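Side-chain contacts in 3-keto-5-aminohexanoate cleavage protein (Burkholderia xenovorans LB400, PDB 3E02), which probably cleaves 3-keto-5-aminohexanoate or a related beta-keto acid with the help of a bound zinc ion: residues 62-65 and 66-69; 302-306 and 307-311. All coordinates share one frame; numbering follows the deposited sequence.

Interaction 1 (62-65 and 66-69); sequences SQDP and DLFM
An N-terminal helix cap, with the two residues before it packed on side chains of the first helical turn, joins strand 61-62 to helix 65-68 in a TIM-barrel enzyme of the beta-keto acid cleavage family. Asp-64 is the N-cap: its OD1 accepts from the backbone N of Asp-66 at 3.1 Å, and the donor comes from above the carboxylate plane, 64° out of it. With CG anti to the backbone N (chi1 -177°), the carboxylate of Asp-64 swings forward to that N-H. Just upstream, Ser-62 OG takes the N-H of Asp-64 over 3.1 Å, an ST turn that leads straight into the cap. Inside the turn, Asp-64 O receives weak bonds from Leu-67 N and Phe-68 N, while Met-69 N, of a selenomethionine, gives a firmer one of 2.9 Å to Pro-65 O.

The side chains then close over this frame. Leu-67 brings the methyl CD1 to within 3.4 Å of Ser-62 OG and also packs on Ala-53 of strand 48-54. On the buried side, Gln-63 OE1 sits at the ring edge of Phe-68, 3.2 Å from CZ, with the amide plane steeply inclined to the ring at 72°. The chain of Gln-63 bends at chi2, which turns the amide back to that edge, and its NE2 donates to Thr-86 O. Asp-64 O meets the same ring in plane, 3.5 Å from CD1. Phe-68 lies about 5 Å, side chain to side chain, from the zinc ligand His-52. Carbonyl oxygens facing the slightly positive ring edge are probably a favourable electrostatic fit, and the neighbouring carboxylates of Asp-64 and Asp-66, though they would repel each other, both probably gain from the positive end of the helix dipole.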
# COMPACT_ATOMS: atom_id res chain seq x y z
N SER A 62 -6.06 -16.20 35.68
CA SER A 62 -7.27 -16.89 36.13
C SER A 62 -8.51 -16.23 35.54
O SER A 62 -8.61 -15.01 35.54
CB SER A 62 -7.36 -16.83 37.65
OG SER A 62 -8.62 -17.27 38.10
N GLN A 63 -9.44 -17.06 35.05
CA GLN A 63 -10.76 -16.60 34.59
C GLN A 63 -11.86 -16.97 35.60
O GLN A 63 -13.01 -17.17 35.23
CB GLN A 63 -11.08 -17.11 33.17
CG GLN A 63 -10.40 -16.36 32.01
CD GLN A 63 -10.95 -14.96 31.78
OE1 GLN A 63 -10.61 -14.03 32.51
NE2 GLN A 63 -11.76 -14.81 30.74
N ASP A 64 -11.50 -17.00 36.89
CA ASP A 64 -12.43 -17.28 37.95
C ASP A 64 -13.31 -16.03 38.11
O ASP A 64 -12.78 -14.97 38.45
CB ASP A 64 -11.67 -17.57 39.26
CG ASP A 64 -12.56 -17.95 40.42
OD1 ASP A 64 -13.81 -17.98 40.28
OD2 ASP A 64 -12.00 -18.23 41.49
N PRO A 65 -14.64 -16.14 37.86
CA PRO A 65 -15.52 -14.97 38.05
C PRO A 65 -15.48 -14.37 39.46
O PRO A 65 -15.68 -13.17 39.60
CB PRO A 65 -16.92 -15.53 37.75
CG PRO A 65 -16.68 -16.74 36.93
CD PRO A 65 -15.42 -17.32 37.44
N ASP A 66 -15.22 -15.19 40.49
CA ASP A 66 -15.10 -14.69 41.87
C ASP A 66 -13.98 -13.66 42.05
O ASP A 66 -14.14 -12.73 42.84
CB ASP A 66 -14.90 -15.85 42.88
CG ASP A 66 -16.10 -16.80 42.97
OD1 ASP A 66 -17.21 -16.46 42.48
OD2 ASP A 66 -15.92 -17.89 43.55
N LEU A 67 -12.87 -13.83 41.33
CA LEU A 67 -11.76 -12.86 41.35
C LEU A 67 -12.19 -11.56 40.67
O LEU A 67 -11.88 -10.48 41.17
CB LEU A 67 -10.48 -13.40 40.68
CG LEU A 67 -9.70 -14.44 41.47
CD1 LEU A 67 -8.57 -15.00 40.63
CD2 LEU A 67 -9.18 -13.82 42.78
N PHE A 68 -12.90 -11.68 39.54
CA PHE A 68 -13.47 -10.50 38.86
C PHE A 68 -14.42 -9.73 39.77
O PHE A 68 -14.37 -8.50 39.81
CB PHE A 68 -14.16 -10.88 37.54
CG PHE A 68 -13.21 -11.10 36.41
CD1 PHE A 68 -12.63 -12.34 36.21
CD2 PHE A 68 -12.90 -10.06 35.53
CE1 PHE A 68 -11.74 -12.56 35.14
CE2 PHE A 68 -12.03 -10.26 34.47
CZ PHE A 68 -11.44 -11.51 34.27
N MSE A 69 -15.25 -10.44 40.55
CA MSE A 69 -16.16 -9.79 41.51
C MSE A 69 -15.46 -9.10 42.69
O MSE A 69 -16.12 -8.37 43.43
CB MSE A 69 -17.26 -10.75 41.98
CG MSE A 69 -18.17 -11.17 40.85
SE MSE A 69 -18.95 -9.64 39.87
CE MSE A 69 -19.31 -10.55 38.25

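Interaction 2 (302-306 and 307-311)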
# COMPACT_ATOMS: atom_id res chain seq x y z
N LYS A 302 -22.05 2.53 21.44
CA LYS A 302 -23.47 2.21 21.61
C LYS A 302 -23.64 1.10 22.64
O LYS A 302 -24.29 0.09 22.40
CB LYS A 302 -24.14 1.86 20.27
CG LYS A 302 -24.07 2.93 19.18
CD LYS A 302 -24.91 4.14 19.52
CE LYS A 302 -24.90 5.16 18.38
NZ LYS A 302 -25.49 4.60 17.11
N THR A 303 -23.05 1.29 23.81
CA THR A 303 -23.14 0.31 24.90
C THR A 303 -24.47 0.43 25.63
O THR A 303 -25.17 1.44 25.51
CB THR A 303 -21.99 0.47 25.92
OG1 THR A 303 -22.08 1.75 26.54
CG2 THR A 303 -20.62 0.30 25.22
N LYS A 304 -24.79 -0.60 26.40
CA LYS A 304 -26.06 -0.69 27.13
C LYS A 304 -26.18 0.23 28.37
O LYS A 304 -27.28 0.40 28.88
CB LYS A 304 -26.38 -2.14 27.52
CG LYS A 304 -25.42 -2.80 28.53
CD LYS A 304 -25.88 -4.20 28.89
CE LYS A 304 -24.91 -4.85 29.86
NZ LYS A 304 -25.36 -6.21 30.28
N GLY A 305 -25.06 0.77 28.85
CA GLY A 305 -25.01 1.65 30.01
C GLY A 305 -24.44 0.96 31.22
O GLY A 305 -24.61 -0.26 31.39
N ALA A 306 -23.79 1.74 32.08
CA ALA A 306 -23.14 1.25 33.31
C ALA A 306 -24.10 0.56 34.31
O ALA A 306 -23.70 -0.38 35.00
CB ALA A 306 -22.39 2.40 34.01
N ASN A 307 -25.34 1.03 34.34
CA ASN A 307 -26.39 0.49 35.23
C ASN A 307 -27.00 -0.84 34.80
O ASN A 307 -27.78 -1.44 35.55
CB ASN A 307 -27.51 1.53 35.44
CG ASN A 307 -28.27 1.88 34.15
OD1 ASN A 307 -27.71 1.86 33.05
ND2 ASN A 307 -29.55 2.23 34.29
N GLU A 308 -26.68 -1.32 33.59
CA GLU A 308 -27.22 -2.58 33.05
C GLU A 308 -26.29 -3.80 33.17
O GLU A 308 -26.56 -4.84 32.57
CB GLU A 308 -27.66 -2.36 31.59
CG GLU A 308 -28.72 -1.27 31.42
CD GLU A 308 -30.01 -1.55 32.19
OE1 GLU A 308 -30.42 -2.73 32.28
OE2 GLU A 308 -30.61 -0.58 32.71
N THR A 309 -25.21 -3.68 33.95
CA THR A 309 -24.28 -4.80 34.18
C THR A 309 -24.72 -5.56 35.43
O THR A 309 -25.56 -5.06 36.18
CB THR A 309 -22.82 -4.32 34.36
OG1 THR A 309 -22.66 -3.64 35.61
CG2 THR A 309 -22.40 -3.41 33.20
N SER A 310 -24.16 -6.75 35.65
CA SER A 310 -24.47 -7.58 36.83
C SER A 310 -23.42 -7.46 37.95
O SER A 310 -23.08 -8.45 38.60
CB SER A 310 -24.71 -9.03 36.42
OG SER A 310 -25.89 -9.10 35.65
N PHE A 311 -22.91 -6.25 38.17
CA PHE A 311 -21.97 -5.96 39.25
C PHE A 311 -22.18 -4.52 39.75
O PHE A 311 -21.57 -4.09 40.73
CB PHE A 311 -20.52 -6.22 38.84
CG PHE A 311 -20.07 -5.48 37.62
CD1 PHE A 311 -19.63 -4.16 37.71
CD2 PHE A 311 -20.07 -6.10 36.37
CE1 PHE A 311 -19.21 -3.46 36.57
CE2 PHE A 311 -19.64 -5.41 35.22
CZ PHE A 311 -19.22 -4.08 35.33
OXT PHE A 311 -22.97 -3.75 39.18
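Lys-304 lays its aliphatic chain across Glu-308, CD coming to 3.7 Å from Glu-308 CB, and carries its ammonium on to the backbone. Its chi1 of 66° sets CG between the backbone N and the carbonyl carbon, and from there the chain runs fully extended, so that NZ lands 2.9 Å from Glu-308 O. The donor stands above that carbonyl plane, 43° out of it, and not on a lone pair. Two more carbonyls, Arg-106 O and Ser-165 O, also accept from NZ; three backbone oxygens therefore grip one charged nitrogen, which links the C-terminal tail to the backbone at Arg-106 and Ser-165. The carboxylate of Glu-308 takes no share in this: its chain bends at chi2, and OE1 stays 6.5 Å from Lys-304 NZ, too far for a salt bridge.

Between these two residues the chain makes a type I beta turn, with Gly-305 first, Ala-306 and Asn-307 at the corners and Glu-308 last; Glu-308 N donates to Gly-305 O over 3.2 Å with an N-H...O angle of 161°. This turn belongs to the irregular tail that follows helix 294-301, on the surface and away from the zinc site. Gly-305 enters it at a positive phi, with backbone angles that glycine adopts readily. Glu-308 CG also lies 3.4 Å from Lys-304 O, bringing methylene against carbonyl.

Thr-309 comes next, pointing its hydroxyl back at the turn. The bond from OG1 to Ala-306 O is weak at 3.5 Å, and the methyl CG2 lies alongside the same oxygen. That hydroxyl oxygen also hangs over one face of the Phe-311 ring, 3.3 Å above its centre, while the terminal carboxylate of Phe-311 forms a salt bridge with Lys-76.

Overall arrangement
Interaction 1 is partly buried: Gln-63, Leu-67 and Phe-68 are buried, and Phe-68 lies near the zinc ligands, whereas interaction 2 is a surface turn in the C-terminal tail. Their centres are 19 Å apart, yet they touch: the selenium of Met-69 packs on Phe-311, SE to CB 3.9 Å. Both also reach helix 95-105, interaction 1 through side chains on Ala-100 and Pro-101, interaction 2 through backbone bonding of Ser-310 with Ala-105. The chemistry follows the setting. At 62-69 a carboxylate caps a helix and an aromatic ring packs on the buried side; at 302-311 an ammonium collects backbone carbonyls from the tail and two neighbouring loops.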